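Local atomic coordinates of esterase family protein (PDB entry 7L0A), a protein that probably hydrolyses S-formylglutathione to formate and glutathione, acting as a serine esterase of the alpha/beta-hydrolase fold. Residues E60-Y63 with M64-S68; Y107-V110 with H111-P115; S117-R120 with D121-F124. One frame throughout, in Å; residues are numbered along the deposited sequence.

Contact 1 (E60-Y63 with M64-S68)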
ATOM      1  N   GLU B  60     -13.210  -4.129  -3.566  1.00 14.74           N
ATOM      2  CA  GLU B  60     -12.357  -3.595  -2.518  1.00 12.91           C
ATOM      3  C   GLU B  60     -12.613  -2.112  -2.220  1.00 13.88           C
ATOM      4  O   GLU B  60     -12.031  -1.591  -1.252  1.00 16.12           O
ATOM      5  CB  GLU B  60     -10.875  -3.804  -2.889  1.00 17.83           C
ATOM      6  CG  GLU B  60     -10.318  -2.751  -3.880  1.00 17.15           C
ATOM      7  CD  GLU B  60     -10.657  -3.008  -5.332  1.00 18.92           C
ATOM      8  OE1 GLU B  60     -11.270  -4.059  -5.636  1.00 17.88           O
ATOM      9  OE2 GLU B  60     -10.297  -2.138  -6.200  1.00 19.54           O
ATOM     10  N   THR B  61     -13.445  -1.447  -3.013  1.00 13.90           N
ATOM     11  CA  THR B  61     -13.767  -0.039  -2.812  1.00 13.76           C
ATOM     12  C   THR B  61     -15.141   0.202  -2.188  1.00 15.52           C
ATOM     13  O   THR B  61     -15.432   1.337  -1.774  1.00 14.41           O
ATOM     14  CB  THR B  61     -13.700   0.775  -4.133  1.00 14.10           C
ATOM     15  OG1 THR B  61     -14.818   0.486  -4.976  1.00 15.31           O
ATOM     16  CG2 THR B  61     -12.391   0.574  -4.865  1.00 17.79           C
ATOM     17  N   THR B  62     -15.998  -0.818  -2.083  1.00 14.58           N
ATOM     18  CA  THR B  62     -17.403  -0.548  -1.794  1.00 12.49           C
ATOM     19  C   THR B  62     -17.614  -0.118  -0.349  1.00 13.38           C
ATOM     20  O   THR B  62     -18.442   0.760  -0.082  1.00 15.18           O
ATOM     21  CB  THR B  62     -18.248  -1.781  -2.116  1.00 16.69           C
ATOM     22  OG1 THR B  62     -17.881  -2.267  -3.415  1.00 15.24           O
ATOM     23  CG2 THR B  62     -19.699  -1.435  -2.065  1.00 16.05           C
ATOM     24  N   TYR B  63     -16.927  -0.747   0.605  1.00 12.83           N
ATOM     25  CA  TYR B  63     -17.077  -0.319   1.987  1.00 16.24           C
ATOM     26  C   TYR B  63     -16.638   1.128   2.139  1.00 15.74           C
ATOM     27  O   TYR B  63     -17.299   1.905   2.835  1.00 16.18           O
ATOM     28  CB  TYR B  63     -16.288  -1.215   2.953  1.00 17.30           C
ATOM     29  CG  TYR B  63     -17.139  -2.209   3.714  1.00 13.19           C
ATOM     30  CD1 TYR B  63     -17.917  -1.799   4.782  1.00 13.83           C
ATOM     31  CD2 TYR B  63     -17.174  -3.534   3.355  1.00 15.03           C
ATOM     32  CE1 TYR B  63     -18.714  -2.708   5.494  1.00 16.97           C
ATOM     33  CE2 TYR B  63     -17.935  -4.446   4.061  1.00 16.37           C
ATOM     34  CZ  TYR B  63     -18.720  -4.012   5.113  1.00 18.18           C
ATOM     35  OH  TYR B  63     -19.532  -4.887   5.814  1.00 17.69           O
ATOM     36  N   MET B  64     -15.537   1.518   1.463  1.00 14.55           N
ATOM     37  CA  MET B  64     -15.098   2.905   1.526  1.00 15.67           C
ATOM     38  C   MET B  64     -16.172   3.851   1.021  1.00 14.01           C
ATOM     39  O   MET B  64     -16.396   4.912   1.611  1.00 16.95           O
ATOM     40  CB  MET B  64     -13.828   3.101   0.706  1.00 16.41           C
ATOM     41  CG  MET B  64     -12.633   2.343   1.246  1.00 34.49           C
ATOM     42  SD  MET B  64     -12.108   2.848   2.917  1.00 38.70           S
ATOM     43  CE  MET B  64     -11.811   4.592   2.738  1.00 29.76           C
ATOM     44  N   ARG B  65     -16.831   3.497  -0.088  1.00 13.90           N
ATOM     45  CA  ARG B  65     -17.777   4.388  -0.737  1.00 13.81           C
ATOM     46  C   ARG B  65     -19.124   4.418  -0.024  1.00 15.86           C
ATOM     47  O   ARG B  65     -19.717   5.495   0.132  1.00 19.73           O
ATOM     48  CB  ARG B  65     -17.944   3.975  -2.193  1.00 14.63           C
ATOM     49  CG  ARG B  65     -16.723   4.224  -3.042  1.00 17.35           C
ATOM     50  CD  ARG B  65     -16.638   3.271  -4.204  1.00 15.72           C
ATOM     51  NE  ARG B  65     -17.768   3.363  -5.088  1.00 17.24           N
ATOM     52  CZ  ARG B  65     -17.970   2.530  -6.097  1.00 17.67           C
ATOM     53  NH1 ARG B  65     -17.119   1.518  -6.310  1.00 18.40           N
ATOM     54  NH2 ARG B  65     -19.039   2.658  -6.839  1.00 19.02           N
ATOM     55  N   TYR B  66     -19.632   3.263   0.406  1.00 12.39           N
ATOM     56  CA  TYR B  66     -21.007   3.159   0.877  1.00 15.55           C
ATOM     57  C   TYR B  66     -21.139   3.188   2.390  1.00 16.07           C
ATOM     58  O   TYR B  66     -22.269   3.062   2.899  1.00 16.44           O
ATOM     59  CB  TYR B  66     -21.649   1.866   0.272  1.00 14.27           C
ATOM     60  CG  TYR B  66     -22.034   2.135  -1.171  1.00 16.01           C
ATOM     61  CD1 TYR B  66     -21.086   2.149  -2.174  1.00 17.26           C
ATOM     62  CD2 TYR B  66     -23.317   2.534  -1.503  1.00 18.40           C
ATOM     63  CE1 TYR B  66     -21.404   2.529  -3.472  1.00 17.02           C
ATOM     64  CE2 TYR B  66     -23.654   2.891  -2.805  1.00 19.75           C
ATOM     65  CZ  TYR B  66     -22.691   2.902  -3.776  1.00 16.68           C
ATOM     66  OH  TYR B  66     -22.998   3.318  -5.068  1.00 17.88           O
ATOM     67  N   THR B  67     -20.029   3.332   3.122  1.00 14.94           N
ATOM     68  CA  THR B  67     -20.053   3.494   4.574  1.00 14.16           C
ATOM     69  C   THR B  67     -19.060   4.585   4.929  1.00 13.06           C
ATOM     70  O   THR B  67     -18.307   5.063   4.075  1.00 14.60           O
ATOM     71  CB  THR B  67     -19.692   2.207   5.341  1.00 14.18           C
ATOM     72  OG1 THR B  67     -18.275   2.009   5.315  1.00 13.91           O
ATOM     73  CG2 THR B  67     -20.376   0.990   4.766  1.00 14.11           C
ATOM     74  N   SER B  68     -19.023   4.955   6.207  1.00 13.04           N
ATOM     75  CA  SER B  68     -17.962   5.810   6.725  1.00 14.19           C
ATOM     76  C   SER B  68     -16.924   5.013   7.500  1.00 15.74           C
ATOM     77  O   SER B  68     -16.379   5.503   8.484  1.00 15.64           O
ATOM     78  CB  SER B  68     -18.549   6.922   7.592  1.00 15.35           C
ATOM     79  OG  SER B  68     -19.357   7.817   6.856  1.00 16.54           O
TER
HETATM   80  O   HOH W   1     -13.504  -0.644   0.817  1.00 18.77           O
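At the short helix 62-66 of this alpha/beta-hydrolase fold, Thr-61, just before its start, meets Arg-65, and Tyr-63 meets Thr-67, four residues on in each case. Arg-65 gives its backbone N to Thr-61 O (3.1 Å), and its side chain folds back to the same residue: NH1 reaches Thr-61 OG1 at 2.9 Å, with the hydroxyl at the guanidinium edge and only 5° out of its plane. A bend at chi3 of 60° turns the guanidinium toward that hydroxyl, which Asp-59 also binds. Next along, Tyr-66 N bonds to Thr-62 O at 2.8 Å, and Tyr-66 CD1 lies against Thr-62 CG2. The buried Tyr-63 has its side chain about 8 Å from that of the predicted nucleophile Ser-129; it bonds through OH to His-128, and its ring meets Tyr-244 edge-to-face. A water bridges Glu-60 O and Met-64 N ahead of the first regular turn. At the other end, where Thr-67 leaves helical geometry, its N bonds only weakly to Tyr-63 O. The stronger grip is from the side chain: Thr-67 OG1 donates to Tyr-63 O at 2.7 Å, tilted 32° from the carbonyl plane, while Thr-67 CG2 rests 3.7 Å from Tyr-63 CD1.

Contact 2 (Y107-V110 with H111-P115)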
ATOM      1  N   TYR B 107      -3.695 -11.845   4.303  1.00 14.66           N
ATOM      2  CA  TYR B 107      -3.300 -11.684   5.695  1.00 14.72           C
ATOM      3  C   TYR B 107      -1.780 -11.717   5.831  1.00 13.90           C
ATOM      4  O   TYR B 107      -1.173 -10.811   6.427  1.00 14.67           O
ATOM      5  CB  TYR B 107      -3.947 -12.775   6.566  1.00 14.54           C
ATOM      6  CG  TYR B 107      -3.595 -12.642   8.031  1.00 16.43           C
ATOM      7  CD1 TYR B 107      -2.354 -13.066   8.519  1.00 16.82           C
ATOM      8  CD2 TYR B 107      -4.490 -12.076   8.931  1.00 15.54           C
ATOM      9  CE1 TYR B 107      -2.021 -12.877   9.871  1.00 18.51           C
ATOM     10  CE2 TYR B 107      -4.178 -11.928  10.277  1.00 20.10           C
ATOM     11  CZ  TYR B 107      -2.948 -12.317  10.740  1.00 25.13           C
ATOM     12  OH  TYR B 107      -2.617 -12.139  12.074  1.00 20.87           O
ATOM     13  N   ASP B 108      -1.150 -12.746   5.267  1.00 15.89           N
ATOM     14  CA  ASP B 108       0.289 -12.911   5.419  1.00 15.44           C
ATOM     15  C   ASP B 108       1.034 -11.755   4.758  1.00 16.99           C
ATOM     16  O   ASP B 108       1.960 -11.189   5.352  1.00 18.91           O
ATOM     17  CB  ASP B 108       0.721 -14.252   4.835  1.00 16.33           C
ATOM     18  CG  ASP B 108       0.356 -15.438   5.725  1.00 24.15           C
ATOM     19  OD1 ASP B 108      -0.069 -15.238   6.888  1.00 26.48           O
ATOM     20  OD2 ASP B 108       0.502 -16.585   5.240  1.00 22.43           O
ATOM     21  N   TYR B 109       0.638 -11.387   3.530  1.00 14.24           N
ATOM     22  CA  TYR B 109       1.332 -10.353   2.768  1.00 15.05           C
ATOM     23  C   TYR B 109       1.285  -9.004   3.491  1.00 15.18           C
ATOM     24  O   TYR B 109       2.313  -8.338   3.679  1.00 15.39           O
ATOM     25  CB  TYR B 109       0.695 -10.268   1.374  1.00 14.74           C
ATOM     26  CG  TYR B 109       1.244  -9.269   0.386  1.00 15.42           C
ATOM     27  CD1 TYR B 109       2.617  -9.110   0.181  1.00 15.31           C
ATOM     28  CD2 TYR B 109       0.379  -8.517  -0.387  1.00 19.09           C
ATOM     29  CE1 TYR B 109       3.105  -8.208  -0.730  1.00 18.34           C
ATOM     30  CE2 TYR B 109       0.857  -7.602  -1.304  1.00 20.58           C
ATOM     31  CZ  TYR B 109       2.230  -7.473  -1.479  1.00 20.11           C
ATOM     32  OH  TYR B 109       2.698  -6.565  -2.414  1.00 23.37           O
ATOM     33  N   VAL B 110       0.094  -8.598   3.941  1.00 14.78           N
ATOM     34  CA  VAL B 110       0.015  -7.259   4.533  1.00 13.96           C
ATOM     35  C   VAL B 110       0.695  -7.225   5.889  1.00 16.24           C
ATOM     36  O   VAL B 110       1.203  -6.178   6.297  1.00 16.54           O
ATOM     37  CB  VAL B 110      -1.436  -6.756   4.626  1.00 13.43           C
ATOM     38  CG1 VAL B 110      -2.031  -6.656   3.207  1.00 16.89           C
ATOM     39  CG2 VAL B 110      -2.317  -7.573   5.556  1.00 14.06           C
ATOM     40  N   HIS B 111       0.718  -8.344   6.619  1.00 13.83           N
ATOM     41  CA  HIS B 111       1.435  -8.364   7.894  1.00 14.47           C
ATOM     42  C   HIS B 111       2.946  -8.420   7.695  1.00 18.42           C
ATOM     43  O   HIS B 111       3.682  -7.952   8.571  1.00 21.20           O
ATOM     44  CB  HIS B 111       0.988  -9.509   8.787  1.00 14.59           C
ATOM     45  CG  HIS B 111      -0.361  -9.289   9.416  1.00 15.91           C
ATOM     46  ND1 HIS B 111      -1.543  -9.511   8.739  1.00 17.68           N
ATOM     47  CD2 HIS B 111      -0.709  -8.913  10.665  1.00 16.91           C
ATOM     48  CE1 HIS B 111      -2.563  -9.260   9.545  1.00 17.70           C
ATOM     49  NE2 HIS B 111      -2.076  -8.906  10.726  1.00 16.08           N
ATOM     50  N   GLN B 112       3.425  -8.898   6.550  1.00 16.31           N
ATOM     51  CA  GLN B 112       4.852  -8.799   6.265  1.00 18.30           C
ATOM     52  C   GLN B 112       5.261  -7.394   5.858  1.00 20.96           C
ATOM     53  O   GLN B 112       6.300  -6.893   6.307  1.00 20.78           O
ATOM     54  CB  GLN B 112       5.277  -9.790   5.176  1.00 16.14           C
ATOM     55  CG  GLN B 112       5.174 -11.260   5.547  1.00 19.51           C
ATOM     56  CD  GLN B 112       6.114 -11.671   6.664  1.00 29.07           C
ATOM     57  OE1 GLN B 112       7.319 -11.741   6.464  1.00 25.02           O
ATOM     58  NE2 GLN B 112       5.563 -11.955   7.836  1.00 27.32           N
ATOM     59  N   ILE B 113       4.490  -6.764   4.951  1.00 15.47           N
ATOM     60  CA  ILE B 113       4.955  -5.508   4.356  1.00 14.81           C
ATOM     61  C   ILE B 113       4.481  -4.245   5.066  1.00 21.02           C
ATOM     62  O   ILE B 113       4.997  -3.153   4.766  1.00 27.85           O
ATOM     63  CB  ILE B 113       4.592  -5.335   2.868  1.00 16.48           C
ATOM     64  CG1 ILE B 113       3.087  -5.279   2.602  1.00 18.93           C
ATOM     65  CG2 ILE B 113       5.209  -6.423   2.022  1.00 20.61           C
ATOM     66  CD1 ILE B 113       2.737  -4.726   1.195  1.00 22.46           C
ATOM     67  N   PHE B 114       3.519  -4.345   5.981  1.00 15.66           N
ATOM     68  CA  PHE B 114       3.024  -3.200   6.730  1.00 14.44           C
ATOM     69  C   PHE B 114       3.219  -3.377   8.240  1.00 14.99           C
ATOM     70  O   PHE B 114       3.390  -4.504   8.743  1.00 18.45           O
ATOM     71  CB  PHE B 114       1.528  -2.916   6.481  1.00 16.04           C
ATOM     72  CG  PHE B 114       1.201  -2.421   5.104  1.00 14.43           C
ATOM     73  CD1 PHE B 114       1.649  -1.176   4.676  1.00 21.55           C
ATOM     74  CD2 PHE B 114       0.406  -3.163   4.261  1.00 15.19           C
ATOM     75  CE1 PHE B 114       1.327  -0.720   3.407  1.00 21.81           C
ATOM     76  CE2 PHE B 114       0.088  -2.706   3.004  1.00 18.44           C
ATOM     77  CZ  PHE B 114       0.553  -1.480   2.580  1.00 18.23           C
ATOM     78  N   PRO B 115       3.188  -2.271   9.005  1.00 17.74           N
ATOM     79  CA  PRO B 115       3.411  -2.357  10.475  1.00 20.09           C
ATOM     80  C   PRO B 115       2.160  -2.768  11.246  1.00 15.98           C
ATOM     81  O   PRO B 115       1.551  -1.991  12.001  1.00 21.11           O
ATOM     82  CB  PRO B 115       3.872  -0.933  10.815  1.00 20.84           C
ATOM     83  CG  PRO B 115       3.142  -0.076   9.823  1.00 20.69           C
ATOM     84  CD  PRO B 115       3.138  -0.879   8.530  1.00 17.09           C
TER
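Tyr-107 and His-111, one turn apart near the C-terminal end of helix 99-113, lay their rings face to face, centroids 3.8 Å apart and planes at 23°. The overlap is offset: His-111 CE1 sits over the rim of the tyrosine ring, 3.2 Å from CE2, and Tyr-107 CZ lies over the imidazole in return. With Tyr-107 CG anti to the backbone N (chi1 -179°), the ring is placed where its face meets that of the imidazole. The imidazole is also fixed from its edge. ND1 donates to Tyr-107 O at 2.7 Å, with that oxygen close to the ring plane, and the backbone N of His-111 reaches the same oxygen at 3.1 Å from the opposite face of the carbonyl plane. On another side of the helix Ile-113 places CD1 over one face of the Tyr-109 ring, a CH-pi contact 4.2 Å from the centroid. Phe-114, the first residue beyond the helix, still bonds through N to Val-110 O (3.0 Å) and brings CD2 to 4.1 Å from Val-110 CB. This side belongs to the dimer interface: Tyr-109 stacks on Phe-38 of the second subunit, and Phe-114 meets its own counterpart there. With ND1 donating to the helix carbonyl and NE2 bonded to Asn-123 OD1, both imidazole nitrogens of this buried histidine are engaged, so its rotation is fixed by two bonds as well as by the stack. Because Asn-123 OD1 is an acceptor, NE2 probably carries a proton as well as ND1, which is consistent with an imidazolium ring stacked on the tyrosine face.

Contact 3 (S117-R120 with D121-F124)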
ATOM      1  N   SER B 117       0.183  -5.535  13.772  1.00 15.11           N
ATOM      2  CA  SER B 117       0.450  -6.493  14.817  1.00 15.34           C
ATOM      3  C   SER B 117       0.189  -7.914  14.326  1.00 18.05           C
ATOM      4  O   SER B 117      -0.808  -8.191  13.654  1.00 16.82           O
ATOM      5  CB  SER B 117      -0.408  -6.238  16.037  1.00 18.85           C
ATOM      6  OG  SER B 117      -0.097  -7.179  17.049  1.00 19.27           O
ATOM      7  N   LYS B 118       1.069  -8.817  14.725  1.00 18.15           N
ATOM      8  CA  LYS B 118       0.920 -10.237  14.454  1.00 18.27           C
ATOM      9  C   LYS B 118       0.339 -10.994  15.623  1.00 19.33           C
ATOM     10  O   LYS B 118       0.152 -12.218  15.521  1.00 24.54           O
ATOM     11  CB  LYS B 118       2.271 -10.826  14.074  1.00 22.91           C
ATOM     12  CG  LYS B 118       2.793 -10.282  12.750  1.00 21.94           C
ATOM     13  CD  LYS B 118       4.225 -10.668  12.475  1.00 27.19           C
ATOM     14  CE  LYS B 118       4.676 -10.178  11.106  1.00 30.03           C
ATOM     15  NZ  LYS B 118       6.044 -10.649  10.752  1.00 38.08           N
ATOM     16  N   LYS B 119       0.036 -10.305  16.720  1.00 18.21           N
ATOM     17  CA  LYS B 119      -0.559 -10.952  17.878  1.00 21.79           C
ATOM     18  C   LYS B 119      -2.051 -11.203  17.682  1.00 19.86           C
ATOM     19  O   LYS B 119      -2.780 -10.341  17.190  1.00 19.44           O
ATOM     20  CB  LYS B 119      -0.381 -10.090  19.123  1.00 21.08           C
ATOM     21  CG  LYS B 119       1.070  -9.716  19.406  1.00 25.36           C
ATOM     22  CD  LYS B 119       1.142  -8.787  20.607  1.00 43.18           C
ATOM     23  CE  LYS B 119       2.565  -8.305  20.820  1.00 68.33           C
ATOM     24  NZ  LYS B 119       3.519  -9.446  20.745  1.00 74.16           N
ATOM     25  N   ARG B 120      -2.496 -12.376  18.125  1.00 20.27           N
ATOM     26  CA  ARG B 120      -3.902 -12.751  18.034  1.00 19.51           C
ATOM     27  C   ARG B 120      -4.813 -11.699  18.651  1.00 22.62           C
ATOM     28  O   ARG B 120      -5.864 -11.368  18.076  1.00 19.25           O
ATOM     29  CB  ARG B 120      -4.111 -14.107  18.717  1.00 22.16           C
ATOM     30  CG  ARG B 120      -5.569 -14.531  18.805  1.00 22.21           C
ATOM     31  CD  ARG B 120      -5.714 -15.930  19.419  1.00 21.45           C
ATOM     32  NE  ARG B 120      -7.073 -16.412  19.219  1.00 21.03           N
ATOM     33  CZ  ARG B 120      -8.082 -16.206  20.057  1.00 20.67           C
ATOM     34  NH1 ARG B 120      -7.905 -15.535  21.194  1.00 27.40           N
ATOM     35  NH2 ARG B 120      -9.288 -16.700  19.762  1.00 21.98           N
ATOM     36  N   ASP B 121      -4.439 -11.181  19.830  1.00 23.30           N
ATOM     37  CA  ASP B 121      -5.312 -10.241  20.524  1.00 19.02           C
ATOM     38  C   ASP B 121      -5.507  -8.952  19.751  1.00 17.34           C
ATOM     39  O   ASP B 121      -6.414  -8.174  20.073  1.00 22.69           O
ATOM     40  CB  ASP B 121      -4.750  -9.897  21.909  1.00 23.18           C
ATOM     41  CG  ASP B 121      -5.058 -10.952  22.942  1.00 47.26           C
ATOM     42  OD1 ASP B 121      -5.817 -11.901  22.632  1.00 45.27           O
ATOM     43  OD2 ASP B 121      -4.538 -10.836  24.070  1.00 60.70           O
ATOM     44  N   ASP B 122      -4.666  -8.688  18.738  1.00 19.27           N
ATOM     45  CA  ASP B 122      -4.729  -7.463  17.952  1.00 16.04           C
ATOM     46  C   ASP B 122      -5.311  -7.671  16.560  1.00 15.79           C
ATOM     47  O   ASP B 122      -5.266  -6.758  15.738  1.00 18.13           O
ATOM     48  CB  ASP B 122      -3.332  -6.839  17.806  1.00 18.60           C
ATOM     49  CG  ASP B 122      -2.725  -6.391  19.112  1.00 23.20           C
ATOM     50  OD1 ASP B 122      -3.455  -5.936  20.031  1.00 25.95           O
ATOM     51  OD2 ASP B 122      -1.478  -6.482  19.219  1.00 27.07           O
ATOM     52  N   ASN B 123      -5.845  -8.852  16.257  1.00 16.49           N
ATOM     53  CA  ASN B 123      -6.333  -9.156  14.924  1.00 16.84           C
ATOM     54  C   ASN B 123      -7.780  -9.623  14.938  1.00 16.86           C
ATOM     55  O   ASN B 123      -8.146 -10.526  15.714  1.00 17.18           O
ATOM     56  CB  ASN B 123      -5.454 -10.228  14.266  1.00 18.05           C
ATOM     57  CG  ASN B 123      -4.184  -9.648  13.681  1.00 15.42           C
ATOM     58  OD1 ASN B 123      -4.197  -9.127  12.554  1.00 15.43           O
ATOM     59  ND2 ASN B 123      -3.114  -9.682  14.444  1.00 18.75           N
ATOM     60  N   PHE B 124      -8.570  -9.022  14.052  1.00 17.86           N
ATOM     61  CA  PHE B 124     -10.011  -9.216  13.991  1.00 19.84           C
ATOM     62  C   PHE B 124     -10.412  -9.507  12.555  1.00 15.26           C
ATOM     63  O   PHE B 124      -9.682  -9.213  11.618  1.00 16.76           O
ATOM     64  CB  PHE B 124     -10.742  -7.973  14.534  1.00 17.27           C
ATOM     65  CG  PHE B 124     -10.085  -7.363  15.751  1.00 16.79           C
ATOM     66  CD1 PHE B 124      -9.903  -8.113  16.901  1.00 19.88           C
ATOM     67  CD2 PHE B 124      -9.619  -6.057  15.718  1.00 18.71           C
ATOM     68  CE1 PHE B 124      -9.283  -7.560  18.024  1.00 22.49           C
ATOM     69  CE2 PHE B 124      -9.001  -5.507  16.847  1.00 19.71           C
ATOM     70  CZ  PHE B 124      -8.843  -6.264  17.984  1.00 19.74           C
TER
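Asn-123 and Asp-122 reach back to the 117-120 loop and make its compact side. Asn-123 ND2 spends its two N-H groups on two backbone oxygens, Ser-117 O at 2.9 Å (N-H...O 168°) and Lys-119 O at 2.8 Å. Both acceptors lie within 9° of the amide plane, while the nitrogen stands well above the plane of each carbonyl and uses neither oxygen's lone pair. Lys-119 O takes a second bond from Asp-122 N at 2.9 Å, arriving from the opposite face of the carbonyl. Beside this pair Ser-117 OG donates to Asp-122 OD2 at 2.7 Å, on the anti lone pair of the carboxylate, and accepts from Lys-119 N, closing an ST turn; with OG anti to its own backbone N (chi1 -179°), the hydroxyl lies between the carboxylate and the Lys-119 N-H. The other carboxylate oxygen, OD1, forms a salt bridge with Lys-48. The chain thus turns through a short 3-10 segment into strand 123-128, the central-sheet strand that leads to the predicted nucleophile Ser-129, and Asn-123 N bonds to Arg-120 O at 3.1 Å at the junction. Packing is looser on the solvent side. Asp-121 is exposed, and its OD1 stays 4.4 Å from Arg-120 NH1, beyond a salt bridge; the extended arginine instead gives NE to Gly-143 O. The exposed Lys-119 runs alongside Asp-122 with CD 3.8 Å from OD2, but bends at chi4 and holds NZ 6.0 Å from that oxygen.

In the fold
The three contacts follow one another along the chain. Contact 1 lies on helix 62-66, which follows strand 49-53; contact 2 lies at the end of helix 99-113, and contact 3 in the connection from that helix into strand 123-128, which pairs with 49-53 in the sheet. Contacts 2 and 3 have centres about 12 Å apart and touch, Tyr-107 OH packing on Asn-123 CG, so the helix end meets the strand start. Contact 1 stands clear, about 22 and 23 Å from them between centres. It sits near the predicted catalytic serine, whereas one side of contact 2 faces the second subunit, and contact 3 begins the strand leading to that serine.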